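Long-range contacts in putative secreted endoglycosylceramidase (Rhodococcus hoagii, PDB 6JYZ), which probably hydrolyses the O-glycosidic bond between sugar and ceramide in galactosylceramides, as a probably secreted member of glycoside hydrolase family 5: residues A[192-197]-A[238-243]; A[200-205]-A[245-250]. All coordinates share one frame; numbering follows the deposited sequence.

Contact 1: A[192-197]-A[238-243]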
loop_
_atom_site.group_PDB
_atom_site.type_symbol
_atom_site.label_atom_id
_atom_site.label_comp_id
_atom_site.label_asym_id
_atom_site.label_seq_id
_atom_site.Cartn_x
_atom_site.Cartn_y
_atom_site.Cartn_z
ATOM N N GLY A 192 -27.838 1.312 1.407
ATOM C CA GLY A 192 -26.973 2.491 1.291
ATOM C C GLY A 192 -25.566 2.286 1.824
ATOM O O GLY A 192 -24.864 3.288 2.022
ATOM N N VAL A 193 -25.061 1.071 1.965
ATOM C CA VAL A 193 -23.753 0.913 2.614
ATOM C C VAL A 193 -22.633 1.497 1.753
ATOM O O VAL A 193 -21.667 2.013 2.321
ATOM C CB VAL A 193 -23.407 -0.525 3.000
ATOM C CG1 VAL A 193 -24.383 -1.059 4.042
ATOM C CG2 VAL A 193 -23.350 -1.498 1.797
ATOM N N GLN A 194 -22.731 1.448 0.428
ATOM C CA GLN A 194 -21.695 2.060 -0.366
ATOM C C GLN A 194 -21.755 3.582 -0.247
ATOM O O GLN A 194 -20.683 4.230 -0.161
ATOM C CB GLN A 194 -21.800 1.615 -1.825
ATOM C CG GLN A 194 -20.703 2.194 -2.702
ATOM C CD GLN A 194 -20.787 1.830 -4.158
ATOM O OE1 GLN A 194 -21.200 0.624 -4.511
ATOM N NE2 GLN A 194 -20.327 2.700 -4.992
ATOM N N GLY A 195 -22.943 4.183 -0.209
ATOM C CA GLY A 195 -23.043 5.648 -0.015
ATOM C C GLY A 195 -22.430 6.032 1.331
ATOM O O GLY A 195 -21.809 7.104 1.418
ATOM N N HIS A 196 -22.520 5.176 2.332
ATOM C CA HIS A 196 -21.831 5.450 3.595
ATOM C C HIS A 196 -20.316 5.496 3.450
ATOM O O HIS A 196 -19.670 6.370 4.000
ATOM C CB HIS A 196 -22.198 4.420 4.655
ATOM C CG HIS A 196 -23.498 4.702 5.313
ATOM N ND1 HIS A 196 -24.743 4.234 5.017
ATOM C CD2 HIS A 196 -23.612 5.370 6.457
ATOM C CE1 HIS A 196 -25.628 4.717 5.929
ATOM N NE2 HIS A 196 -24.932 5.389 6.815
ATOM N N LEU A 197 -19.722 4.522 2.750
ATOM C CA LEU A 197 -18.275 4.581 2.561
ATOM C C LEU A 197 -17.874 5.797 1.725
ATOM O O LEU A 197 -16.849 6.447 2.007
ATOM C CB LEU A 197 -17.728 3.271 1.947
ATOM C CG LEU A 197 -16.209 3.281 1.773
ATOM C CD1 LEU A 197 -15.495 3.599 3.100
ATOM C CD2 LEU A 197 -15.721 1.948 1.195
ATOM N N GLY A 238 -15.130 -0.066 -10.579
ATOM C CA GLY A 238 -14.934 1.268 -11.159
ATOM C C GLY A 238 -16.092 2.182 -10.827
ATOM O O GLY A 238 -15.867 3.396 -10.594
ATOM N N ARG A 239 -17.324 1.692 -10.807
ATOM C CA ARG A 239 -18.475 2.544 -10.487
ATOM C C ARG A 239 -18.345 3.093 -9.077
ATOM O O ARG A 239 -18.621 4.294 -8.845
ATOM C CB ARG A 239 -19.758 1.732 -10.592
ATOM C CG ARG A 239 -21.011 2.587 -10.578
ATOM C CD ARG A 239 -22.286 1.723 -10.568
ATOM N NE ARG A 239 -22.390 0.874 -11.758
ATOM C CZ ARG A 239 -22.967 1.255 -12.901
ATOM N NH1 ARG A 239 -23.388 2.499 -13.062
ATOM N NH2 ARG A 239 -23.030 0.411 -13.914
ATOM N N PHE A 240 -17.863 2.310 -8.133
ATOM C CA PHE A 240 -17.597 2.775 -6.796
ATOM C C PHE A 240 -16.461 3.817 -6.835
ATOM O O PHE A 240 -16.591 4.898 -6.201
ATOM C CB PHE A 240 -17.212 1.613 -5.879
ATOM C CG PHE A 240 -16.456 2.065 -4.645
ATOM C CD1 PHE A 240 -17.093 2.881 -3.696
ATOM C CD2 PHE A 240 -15.135 1.736 -4.444
ATOM C CE1 PHE A 240 -16.419 3.325 -2.521
ATOM C CE2 PHE A 240 -14.455 2.203 -3.325
ATOM C CZ PHE A 240 -15.068 2.991 -2.377
ATOM N N TYR A 241 -15.378 3.571 -7.533
ATOM C CA TYR A 241 -14.312 4.555 -7.562
ATOM C C TYR A 241 -14.828 5.890 -8.095
ATOM O O TYR A 241 -14.452 6.945 -7.552
ATOM C CB TYR A 241 -13.158 4.097 -8.435
ATOM C CG TYR A 241 -12.387 2.891 -7.954
ATOM C CD1 TYR A 241 -12.279 2.555 -6.626
ATOM C CD2 TYR A 241 -11.712 2.087 -8.867
ATOM C CE1 TYR A 241 -11.558 1.431 -6.203
ATOM C CE2 TYR A 241 -10.939 1.007 -8.493
ATOM C CZ TYR A 241 -10.849 0.699 -7.165
ATOM O OH TYR A 241 -10.102 -0.348 -6.705
ATOM N N GLN A 242 -15.656 5.873 -9.137
ATOM C CA GLN A 242 -16.149 7.139 -9.697
ATOM C C GLN A 242 -16.949 7.873 -8.644
ATOM O O GLN A 242 -16.801 9.113 -8.510
ATOM C CB GLN A 242 -16.958 6.796 -10.938
ATOM C CG GLN A 242 -17.560 8.074 -11.571
ATOM C CD GLN A 242 -18.319 7.701 -12.825
ATOM O OE1 GLN A 242 -19.296 6.964 -12.740
ATOM N NE2 GLN A 242 -17.823 8.224 -13.929
ATOM N N ARG A 243 -17.814 7.198 -7.908
ATOM C CA ARG A 243 -18.586 7.865 -6.848
ATOM C C ARG A 243 -17.660 8.406 -5.766
ATOM O O ARG A 243 -17.865 9.553 -5.315
ATOM C CB ARG A 243 -19.557 6.864 -6.220
ATOM C CG ARG A 243 -20.766 6.523 -7.058
ATOM C CD ARG A 243 -21.700 5.599 -6.272
ATOM N NE ARG A 243 -22.336 6.252 -5.092
ATOM C CZ ARG A 243 -23.306 5.693 -4.234
ATOM N NH1 ARG A 243 -23.641 4.436 -4.381
ATOM N NH2 ARG A 243 -23.926 6.397 -3.291
#
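Q194 reaches from helix 193-206 to F240 and R243 on helix 230-251 and carries the largest share of the contact, its amide end lying against both. With CG anti to the backbone N (chi1 -178°), the chain heads for the other helix and Q194 CG comes 3.8 Å from F240 CD1; extended beyond that, it carries the amide on to the ring and the arginine. The amide end lies at the edge of the F240 ring, near the ring plane, with the two planes 85° apart. The same amide also lies against the R243 guanidinium, obliquely, Q194 CD 3.9 Å from R243 NH1. One turn on, the L197 side chain crosses that of F240 at about a right angle, L197 CD2 to F240 CZ 3.8 Å. R243, bent at chi3 (67°), swings back over the start of helix 193-206 and brings NH2 to 3.5 Å from G195 CA.

Farther out, D189 forms a salt bridge with R243 NH1 and takes a hydrogen bond from G195 N, so one carboxylate engages both helices. F186 meets F240 edge-to-face and touches Q194 and L197. With no hydrogen bond between the segments, long side chains span the gap by van der Waals contact, while the charge of R243 is probably balanced largely by D189.

Contact 2: A[200-205]-A[245-250]; sequences TWARLA and IAAIRQ
Neighbouring helices on the outer layer of the (beta/alpha)8 barrel expected of glycoside hydrolase family 5 pack closely where 200-205 meets 245-250. The axes approach to 8.0 Å and run roughly parallel, 29° apart, with A202 CA only 4.5 Å from I248 CA. Alanines permit this: A202 CB touches A247 CB at 3.9 Å and lies 3.6 Å from A247 O, so one methyl rests against both the side chain and the backbone of the opposing helix.

I248 fills the inner part of the interface with two separate branches. Its chi1 of -76° places CG1 beside its own backbone N and turns CG2 anti to it, so the branches diverge along helix 193-206. CG2 meets A205 CB at 3.8 Å; CD1, at the end of the other branch, comes to 4.1 Å from W201 CB and is equally near the inner indole carbons CG and CD2. W201 and I248 lie side by side and point the same way, toward the barrel strands. Helix 193-206 precedes strand 214-218 and helix 230-251 follows it, and Y217 of that strand touches W201, A205 and I248. Strand 119-124 contributes L122 and M124 against the indole, whose NE1 is hydrogen-bonded to L219 O just past strand 214-218. On the outer side, A202 and A247 are partly exposed to solvent.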
loop_
_atom_site.group_PDB
_atom_site.type_symbol
_atom_site.label_atom_id
_atom_site.label_comp_id
_atom_site.label_asym_id
_atom_site.label_seq_id
_atom_site.Cartn_x
_atom_site.Cartn_y
_atom_site.Cartn_z
ATOM N N THR A 200 -17.912 8.684 4.040
ATOM C CA THR A 200 -16.788 8.573 4.962
ATOM C C THR A 200 -15.472 9.006 4.265
ATOM O O THR A 200 -14.666 9.745 4.853
ATOM C CB THR A 200 -16.709 7.146 5.537
ATOM O OG1 THR A 200 -17.875 6.950 6.333
ATOM C CG2 THR A 200 -15.430 6.912 6.322
ATOM N N TRP A 201 -15.267 8.582 3.019
ATOM C CA TRP A 201 -14.081 9.020 2.288
ATOM C C TRP A 201 -14.075 10.525 2.114
ATOM O O TRP A 201 -13.045 11.164 2.269
ATOM C CB TRP A 201 -14.007 8.370 0.887
ATOM C CG TRP A 201 -12.935 7.325 0.786
ATOM C CD1 TRP A 201 -13.061 6.040 0.331
ATOM C CD2 TRP A 201 -11.534 7.499 1.113
ATOM N NE1 TRP A 201 -11.841 5.402 0.335
ATOM C CE2 TRP A 201 -10.871 6.287 0.834
ATOM C CE3 TRP A 201 -10.785 8.576 1.649
ATOM C CZ2 TRP A 201 -9.493 6.110 1.060
ATOM C CZ3 TRP A 201 -9.434 8.372 1.881
ATOM C CH2 TRP A 201 -8.793 7.144 1.621
ATOM N N ALA A 202 -15.210 11.125 1.766
ATOM C CA ALA A 202 -15.276 12.591 1.593
ATOM C C ALA A 202 -14.914 13.285 2.904
ATOM O O ALA A 202 -14.105 14.243 2.905
ATOM C CB ALA A 202 -16.657 12.970 1.116
ATOM N N ARG A 203 -15.456 12.779 4.010
ATOM C CA ARG A 203 -15.184 13.394 5.324
ATOM C C ARG A 203 -13.701 13.273 5.628
ATOM O O ARG A 203 -13.087 14.208 6.165
ATOM C CB ARG A 203 -16.030 12.700 6.390
ATOM C CG ARG A 203 -17.499 13.099 6.260
ATOM C CD ARG A 203 -18.320 12.195 7.162
ATOM N NE ARG A 203 -19.698 12.708 7.210
ATOM C CZ ARG A 203 -20.617 12.151 7.954
ATOM N NH1 ARG A 203 -20.466 10.986 8.531
ATOM N NH2 ARG A 203 -21.776 12.820 8.100
ATOM N N LEU A 204 -13.065 12.129 5.328
ATOM C CA LEU A 204 -11.639 11.977 5.610
ATOM C C LEU A 204 -10.802 12.840 4.699
ATOM O O LEU A 204 -9.813 13.443 5.186
ATOM C CB LEU A 204 -11.282 10.484 5.479
ATOM C CG LEU A 204 -9.824 10.165 5.825
ATOM C CD1 LEU A 204 -9.494 10.577 7.267
ATOM C CD2 LEU A 204 -9.533 8.698 5.616
ATOM N N ALA A 205 -11.154 12.951 3.415
ATOM C CA ALA A 205 -10.351 13.808 2.555
ATOM C C ALA A 205 -10.415 15.240 3.051
ATOM O O ALA A 205 -9.423 15.983 2.926
ATOM C CB ALA A 205 -10.865 13.719 1.116
ATOM N N ILE A 245 -14.467 9.284 -5.976
ATOM C CA ILE A 245 -13.644 10.400 -6.481
ATOM C C ILE A 245 -14.519 11.654 -6.516
ATOM O O ILE A 245 -14.021 12.740 -6.105
ATOM C CB ILE A 245 -13.105 10.069 -7.876
ATOM C CG1 ILE A 245 -12.075 8.957 -7.772
ATOM C CG2 ILE A 245 -12.488 11.313 -8.534
ATOM C CD1 ILE A 245 -11.710 8.302 -9.125
ATOM N N ALA A 246 -15.768 11.590 -6.980
ATOM C CA ALA A 246 -16.546 12.841 -7.061
ATOM C C ALA A 246 -16.750 13.368 -5.651
ATOM O O ALA A 246 -16.695 14.591 -5.441
ATOM C CB ALA A 246 -17.902 12.538 -7.707
ATOM N N ALA A 247 -17.013 12.537 -4.658
ATOM C CA ALA A 247 -17.263 13.001 -3.305
ATOM C C ALA A 247 -16.003 13.582 -2.722
ATOM O O ALA A 247 -16.049 14.624 -2.036
ATOM C CB ALA A 247 -17.796 11.868 -2.473
ATOM N N ILE A 248 -14.845 12.954 -2.950
ATOM C CA ILE A 248 -13.568 13.442 -2.436
ATOM C C ILE A 248 -13.266 14.778 -3.097
ATOM O O ILE A 248 -12.812 15.704 -2.385
ATOM C CB ILE A 248 -12.480 12.391 -2.754
ATOM C CG1 ILE A 248 -12.653 11.229 -1.758
ATOM C CG2 ILE A 248 -11.095 13.001 -2.629
ATOM C CD1 ILE A 248 -11.811 9.947 -2.154
ATOM N N ARG A 249 -13.446 14.923 -4.396
ATOM C CA ARG A 249 -13.029 16.179 -5.036
ATOM C C ARG A 249 -13.902 17.305 -4.503
ATOM O O ARG A 249 -13.382 18.434 -4.309
ATOM C CB ARG A 249 -13.209 16.044 -6.554
ATOM C CG ARG A 249 -12.179 15.108 -7.198
ATOM C CD ARG A 249 -10.784 15.722 -7.142
ATOM N NE ARG A 249 -9.747 14.844 -7.754
ATOM C CZ ARG A 249 -8.667 14.379 -7.136
ATOM N NH1 ARG A 249 -8.397 14.632 -5.875
ATOM N NH2 ARG A 249 -7.821 13.644 -7.877
ATOM N N GLN A 250 -15.173 17.080 -4.212
ATOM C CA GLN A 250 -15.985 18.134 -3.602
ATOM C C GLN A 250 -15.488 18.447 -2.197
ATOM O O GLN A 250 -15.416 19.624 -1.798
ATOM C CB GLN A 250 -17.446 17.679 -3.606
ATOM C CG GLN A 250 -18.419 18.685 -2.972
ATOM C CD GLN A 250 -18.441 19.977 -3.737
ATOM O OE1 GLN A 250 -18.545 19.992 -4.970
ATOM N NE2 GLN A 250 -18.338 21.077 -2.992
#

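How the contacts relate
Along the chain, 192-197 is the N-cap residue and first turn of helix 193-206, which then supplies 200-205; the chain passes through strand 214-218 and returns in helix 230-251, which supplies 238-243 and then 245-250. Contact 1 closes a loop of 40 intervening residues and contact 2 one of 39, so the two loops overlap over most of their length. They cross rather than nest, as expected when two helices run in roughly the same direction. Their centres lie 11 Å apart on one interface, which narrows from contact 1 to contact 2. Contact 1 joins the helices beside helix 177-187, whereas contact 2 joins them over strand 214-218 of the barrel.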